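Local coordinates for FERM, RhoGEF and pleckstrin domain protein 2 (Danio rerio, PDB 6D21) that probably acts as a guanine nucleotide exchange factor that activates RAC1, this chain being its FERM domain, a membrane-targeting module, at residues L47-L52 and T75-S80; P85-Q90 and V179-R184. One frame throughout, in Å; residues are numbered along the deposited sequence.

Interaction 1 (L47-L52 and T75-S80)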
loop_
_atom_site.group_PDB
_atom_site.type_symbol
_atom_site.label_atom_id
_atom_site.label_comp_id
_atom_site.label_asym_id
_atom_site.label_seq_id
_atom_site.Cartn_x
_atom_site.Cartn_y
_atom_site.Cartn_z
ATOM N N LEU A 47 4.177 8.569 4.654
ATOM C CA LEU A 47 3.461 9.603 3.931
ATOM C C LEU A 47 3.957 9.636 2.487
ATOM O O LEU A 47 5.159 9.572 2.248
ATOM C CB LEU A 47 3.672 10.973 4.586
ATOM C CG LEU A 47 3.049 11.210 5.958
ATOM C CD1 LEU A 47 3.463 12.584 6.487
ATOM C CD2 LEU A 47 1.523 11.099 5.870
ATOM N N GLU A 48 3.040 9.729 1.533
ATOM C CA GLU A 48 3.440 10.050 0.172
ATOM C C GLU A 48 2.843 11.386 -0.256
ATOM O O GLU A 48 1.871 11.849 0.326
ATOM C CB GLU A 48 3.038 8.943 -0.815
ATOM C CG GLU A 48 1.984 7.997 -0.359
ATOM C CD GLU A 48 1.765 6.849 -1.332
ATOM O OE1 GLU A 48 2.682 6.563 -2.146
ATOM O OE2 GLU A 48 0.663 6.279 -1.322
ATOM N N PHE A 49 3.434 11.997 -1.273
ATOM C CA PHE A 49 2.930 13.245 -1.813
ATOM C C PHE A 49 2.857 13.150 -3.329
ATOM O O PHE A 49 3.465 12.263 -3.927
ATOM C CB PHE A 49 3.814 14.421 -1.386
ATOM C CG PHE A 49 5.214 14.354 -1.928
ATOM C CD1 PHE A 49 6.216 13.693 -1.221
ATOM C CD2 PHE A 49 5.530 14.950 -3.148
ATOM C CE1 PHE A 49 7.513 13.625 -1.721
ATOM C CE2 PHE A 49 6.818 14.893 -3.655
ATOM C CZ PHE A 49 7.813 14.225 -2.939
ATOM N N GLN A 50 2.103 14.056 -3.940
ATOM C CA GLN A 50 1.960 14.063 -5.392
ATOM C C GLN A 50 2.954 15.025 -5.999
ATOM O O GLN A 50 2.937 16.207 -5.663
ATOM C CB GLN A 50 0.536 14.452 -5.804
ATOM C CG GLN A 50 -0.285 13.309 -6.313
ATOM C CD GLN A 50 -1.635 13.732 -6.858
ATOM O OE1 GLN A 50 -2.190 14.758 -6.471
ATOM N NE2 GLN A 50 -2.180 12.921 -7.751
ATOM N N ASN A 51 3.824 14.532 -6.879
ATOM C CA ASN A 51 4.759 15.425 -7.564
ATOM C C ASN A 51 4.029 16.196 -8.674
ATOM O O ASN A 51 2.815 16.083 -8.802
ATOM C CB ASN A 51 5.978 14.665 -8.122
ATOM C CG ASN A 51 5.624 13.645 -9.219
ATOM O OD1 ASN A 51 4.506 13.613 -9.747
ATOM N ND2 ASN A 51 6.610 12.835 -9.589
ATOM N N LEU A 52 4.742 16.987 -9.469
ATOM C CA LEU A 52 4.029 17.846 -10.412
ATOM C C LEU A 52 3.499 17.073 -11.628
ATOM O O LEU A 52 2.628 17.585 -12.350
ATOM C CB LEU A 52 4.901 19.033 -10.852
ATOM C CG LEU A 52 4.401 20.344 -10.227
ATOM C CD1 LEU A 52 5.219 21.524 -10.661
ATOM C CD2 LEU A 52 2.941 20.575 -10.576
ATOM N N THR A 75 0.745 21.223 -2.005
ATOM C CA THR A 75 0.920 19.806 -2.314
ATOM C C THR A 75 0.081 18.902 -1.412
ATOM O O THR A 75 0.006 19.099 -0.201
ATOM C CB THR A 75 2.402 19.415 -2.196
ATOM O OG1 THR A 75 3.178 20.286 -3.029
ATOM C CG2 THR A 75 2.624 17.970 -2.623
ATOM N N LEU A 76 -0.550 17.904 -2.012
ATOM C CA LEU A 76 -1.315 16.939 -1.252
ATOM C C LEU A 76 -0.403 15.823 -0.762
ATOM O O LEU A 76 0.337 15.221 -1.555
ATOM C CB LEU A 76 -2.458 16.357 -2.087
ATOM C CG LEU A 76 -3.365 15.378 -1.328
ATOM C CD1 LEU A 76 -3.958 16.036 -0.083
ATOM C CD2 LEU A 76 -4.457 14.850 -2.243
ATOM N N PHE A 77 -0.439 15.592 0.549
ATOM C CA PHE A 77 0.193 14.419 1.173
ATOM C C PHE A 77 -0.892 13.481 1.619
ATOM O O PHE A 77 -2.015 13.919 1.902
ATOM C CB PHE A 77 1.044 14.792 2.394
ATOM C CG PHE A 77 2.206 15.683 2.085
ATOM C CD1 PHE A 77 2.009 17.018 1.753
ATOM C CD2 PHE A 77 3.498 15.197 2.159
ATOM C CE1 PHE A 77 3.078 17.851 1.473
ATOM C CE2 PHE A 77 4.569 16.024 1.892
ATOM C CZ PHE A 77 4.360 17.353 1.547
ATOM N N ARG A 78 -0.569 12.194 1.718
ATOM C CA ARG A 78 -1.537 11.254 2.241
ATOM C C ARG A 78 -0.852 10.156 3.065
ATOM O O ARG A 78 0.287 9.751 2.792
ATOM C CB ARG A 78 -2.365 10.617 1.127
ATOM C CG ARG A 78 -1.611 9.592 0.308
ATOM C CD ARG A 78 -2.499 9.029 -0.830
ATOM N NE ARG A 78 -1.752 8.035 -1.593
ATOM C CZ ARG A 78 -2.206 7.427 -2.678
ATOM N NH1 ARG A 78 -1.446 6.534 -3.293
ATOM N NH2 ARG A 78 -3.420 7.697 -3.128
ATOM N N LEU A 79 -1.561 9.709 4.089
ATOM C CA LEU A 79 -1.122 8.563 4.886
ATOM C C LEU A 79 -1.271 7.278 4.062
ATOM O O LEU A 79 -2.294 7.089 3.403
ATOM C CB LEU A 79 -1.950 8.477 6.167
ATOM C CG LEU A 79 -1.557 7.368 7.148
ATOM C CD1 LEU A 79 -0.142 7.625 7.701
ATOM C CD2 LEU A 79 -2.587 7.347 8.233
ATOM N N SER A 80 -0.256 6.406 4.089
ATOM C CA SER A 80 -0.304 5.146 3.352
ATOM C C SER A 80 0.421 4.049 4.132
ATOM O O SER A 80 1.394 4.338 4.848
ATOM C CB SER A 80 0.338 5.284 1.961
ATOM O OG SER A 80 -0.383 6.191 1.146
#
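Phe49 lays its CB over one face of the Phe77 ring in a CH-pi contact, offset toward the rim, with Phe49 CB 3.6 Å from Phe77 CD2. Its CG sits in the crowded position between the backbone N and the carbonyl carbon (chi1 64°), and the ring beyond leads away from strand 76-80; the two ring planes lie 47° apart, neither stacked nor edge-to-face. CG2 of Thr75 packs against the same CB at 3.9 Å, while Leu47 sends CD2 over the backbone of Leu79. In the backbone, Glu48 and Arg78 join the antiparallel strands as a hydrogen-bonded pair, Arg78 N to Glu48 O at 2.8 Å and Glu48 N to Arg78 O at 3.0 Å, and Gln50 N extends the ladder to Leu76 O.

The face bearing Glu48 and Arg78 carries an ion pair instead, beside Trp56 and Trp58. There Glu48 OE2 accepts three bonds: Ser80 OG reaches it at 2.7 Å on the anti side, tilted out of the carboxylate plane, and Arg78, extended from CG to NE, forms a salt bridge to it through NH1 at 2.9 Å and NE at 3.0 Å. Both arginine nitrogens approach from above the carboxylate plane, about 49° out of it, although the oxygen lies in the guanidinium plane. An alanine in place of Glu48 would probably leave the Arg78 guanidinium without its carboxylate mate, next to the like charge of Arg106. Trp56 makes a cation-pi contact with Arg78, and Arg106 bonds to Ser80 OG.

Helix 26-36 packs against Leu47 and Leu79, on the same face as the two phenylalanines. An apolar face under a helix, on a mixed sheet of order 2-1-5-3-4, is the beta-grasp arrangement of the ubiquitin-like N-terminal lobe of FERM domains.

Interaction 2 (P85-Q90 and V179-R184)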
loop_
_atom_site.group_PDB
_atom_site.type_symbol
_atom_site.label_atom_id
_atom_site.label_comp_id
_atom_site.label_asym_id
_atom_site.label_seq_id
_atom_site.Cartn_x
_atom_site.Cartn_y
_atom_site.Cartn_z
ATOM N N PRO A 85 2.392 -6.380 6.792
ATOM C CA PRO A 85 2.821 -7.607 7.480
ATOM C C PRO A 85 2.060 -8.799 6.932
ATOM O O PRO A 85 1.016 -8.608 6.310
ATOM C CB PRO A 85 2.458 -7.340 8.943
ATOM C CG PRO A 85 1.268 -6.404 8.866
ATOM C CD PRO A 85 1.400 -5.617 7.571
ATOM N N PRO A 86 2.555 -10.020 7.180
ATOM C CA PRO A 86 1.869 -11.191 6.642
ATOM C C PRO A 86 0.411 -11.297 7.103
ATOM O O PRO A 86 -0.411 -11.796 6.347
ATOM C CB PRO A 86 2.708 -12.364 7.160
ATOM C CG PRO A 86 3.606 -11.805 8.173
ATOM C CD PRO A 86 3.824 -10.376 7.830
ATOM N N ASP A 87 0.082 -10.815 8.300
ATOM C CA ASP A 87 -1.307 -10.901 8.751
ATOM C C ASP A 87 -1.719 -9.701 9.595
ATOM O O ASP A 87 -1.600 -9.719 10.824
ATOM C CB ASP A 87 -1.530 -12.213 9.533
ATOM C CG ASP A 87 -2.967 -12.370 10.024
ATOM O OD1 ASP A 87 -3.831 -11.537 9.655
ATOM O OD2 ASP A 87 -3.239 -13.335 10.770
ATOM N N PRO A 88 -2.255 -8.666 8.937
ATOM C CA PRO A 88 -2.657 -7.436 9.625
ATOM C C PRO A 88 -3.770 -7.677 10.651
ATOM O O PRO A 88 -3.953 -6.871 11.570
ATOM C CB PRO A 88 -3.132 -6.514 8.479
ATOM C CG PRO A 88 -3.178 -7.349 7.260
ATOM C CD PRO A 88 -2.312 -8.542 7.468
ATOM N N GLY A 89 -4.494 -8.780 10.488
ATOM C CA GLY A 89 -5.479 -9.209 11.458
ATOM C C GLY A 89 -4.847 -9.466 12.818
ATOM O O GLY A 89 -5.538 -9.474 13.832
ATOM N N GLN A 90 -3.530 -9.656 12.853
ATOM C CA GLN A 90 -2.854 -9.896 14.131
ATOM C C GLN A 90 -2.245 -8.644 14.723
ATOM O O GLN A 90 -1.581 -8.702 15.744
ATOM C CB GLN A 90 -1.778 -10.958 13.979
ATOM C CG GLN A 90 -2.383 -12.333 13.831
ATOM C CD GLN A 90 -1.361 -13.406 13.927
ATOM O OE1 GLN A 90 -0.769 -13.617 14.986
ATOM N NE2 GLN A 90 -1.143 -14.112 12.824
ATOM N N VAL A 179 -12.394 -8.123 6.418
ATOM C CA VAL A 179 -11.745 -7.524 5.243
ATOM C C VAL A 179 -10.269 -7.928 5.230
ATOM O O VAL A 179 -9.754 -8.363 4.212
ATOM C CB VAL A 179 -11.866 -5.995 5.235
ATOM C CG1 VAL A 179 -10.898 -5.385 4.211
ATOM C CG2 VAL A 179 -13.292 -5.596 4.973
ATOM N N LEU A 180 -9.599 -7.808 6.376
ATOM C CA LEU A 180 -8.184 -8.158 6.447
ATOM C C LEU A 180 -7.945 -9.642 6.187
ATOM O O LEU A 180 -7.020 -9.996 5.464
ATOM C CB LEU A 180 -7.593 -7.779 7.802
ATOM C CG LEU A 180 -7.663 -6.298 8.131
ATOM C CD1 LEU A 180 -7.182 -6.071 9.554
ATOM C CD2 LEU A 180 -6.831 -5.534 7.153
ATOM N N GLU A 181 -8.762 -10.507 6.787
ATOM C CA GLU A 181 -8.584 -11.948 6.612
ATOM C C GLU A 181 -8.759 -12.374 5.151
ATOM O O GLU A 181 -8.035 -13.253 4.664
ATOM C CB GLU A 181 -9.559 -12.727 7.504
ATOM C CG GLU A 181 -9.025 -12.920 8.903
ATOM C CD GLU A 181 -7.546 -13.272 8.901
ATOM O OE1 GLU A 181 -6.748 -12.498 9.480
ATOM O OE2 GLU A 181 -7.187 -14.317 8.312
ATOM N N ILE A 182 -9.720 -11.757 4.460
ATOM C CA ILE A 182 -9.942 -12.054 3.039
ATOM C C ILE A 182 -8.753 -11.548 2.225
ATOM O O ILE A 182 -8.149 -12.288 1.427
ATOM C CB ILE A 182 -11.243 -11.410 2.505
ATOM C CG1 ILE A 182 -12.469 -12.058 3.159
ATOM C CG2 ILE A 182 -11.331 -11.534 0.988
ATOM C CD1 ILE A 182 -13.720 -11.252 2.998
ATOM N N ALA A 183 -8.400 -10.288 2.459
ATOM C CA ALA A 183 -7.429 -9.628 1.611
ATOM C C ALA A 183 -6.029 -10.224 1.758
ATOM O O ALA A 183 -5.286 -10.331 0.783
ATOM C CB ALA A 183 -7.405 -8.132 1.907
ATOM N N ARG A 184 -5.661 -10.612 2.974
ATOM C CA ARG A 184 -4.307 -11.092 3.191
ATOM C C ARG A 184 -4.045 -12.393 2.435
ATOM O O ARG A 184 -2.897 -12.802 2.290
ATOM C CB ARG A 184 -4.030 -11.291 4.679
ATOM C CG ARG A 184 -4.697 -12.521 5.267
ATOM C CD ARG A 184 -3.907 -13.041 6.442
ATOM N NE ARG A 184 -4.569 -14.165 7.074
ATOM C CZ ARG A 184 -4.214 -15.434 6.905
ATOM N NH1 ARG A 184 -4.888 -16.389 7.524
ATOM N NH2 ARG A 184 -3.186 -15.748 6.125
HETATM O O HOH W 1 -0.426 -12.038 3.307
HETATM O O HOH W 2 -5.635 -13.161 12.124
#
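Arg184 meets the 85-90 loop along most of its length. Its CB lies 4.0 Å from Pro86 O and also borders CD of Pro88. CG falls between the backbone N and the carbonyl carbon (chi1 74°), and the chain then runs extended to NE, crossing the Asp87 side chain at a slant, with CD 3.5 Å from Asp87 OD1. NE comes no nearer than 3.8 Å to that oxygen, which stands well out of the guanidinium plane, so this long salt bridge is one of charges without a directed N-H. The directed bonds go to Glu181, one turn back on the helix: NE at 2.9 Å and NH1 at 3.2 Å both grip Glu181 OE2, side-on. NH1 meets the syn lone pair of OE2, and NE comes from the same syn side but tilted out of the carboxylate plane.

The Glu181 chain is bent at chi2, and OE1 lies 3.1 Å from Asp87 OD1, two acceptors with their carboxylate planes 69° apart. The repulsion is probably eased by Arg184 and by a water that donates to both Asp87 OD2 and Glu181 OE1. Gln90 NE2 bonds to Asp87 OD2, which probably helps to hold the carboxylate's rotation, and Gly89 N makes a weak bond to OD1. A second water bridges Pro86 O and Arg184 O.

Leu180 directs CD2 at Pro88 CB, 4.0 Å away, while its CD1 packs against the Pro88 carbonyl; Phe100 and Ile104 of helix 94-110 touch the same leucine, and Phe189 touches the proline. A salt-bridge network beside a proline-leucine contact joins the connection leading into helix 94-110 to the last turns of helix 172-183, where the first and last parts of the all-helical central lobe of a FERM domain meet.

Interaction 1 is a buried contact within the ubiquitin-like lobe, whereas interaction 2 is partly buried and joins a loop to a helix of the central lobe. They share no secondary-structure element, but follow one another along the chain: strand 76-81 leads into the 85-90 loop. Their centres are 25 Å apart and their nearest atoms about 10 Å, without touching. Each combines apolar packing with a carboxylate-guanidinium pair. In the sheet, backbone bonds set the register and the arginine bonds directly across the contact; at the loop, no direct hydrogen bond crosses, the arginine's directed bonds stay within its own segment, and a long ion pair and two bridging waters link the segments instead.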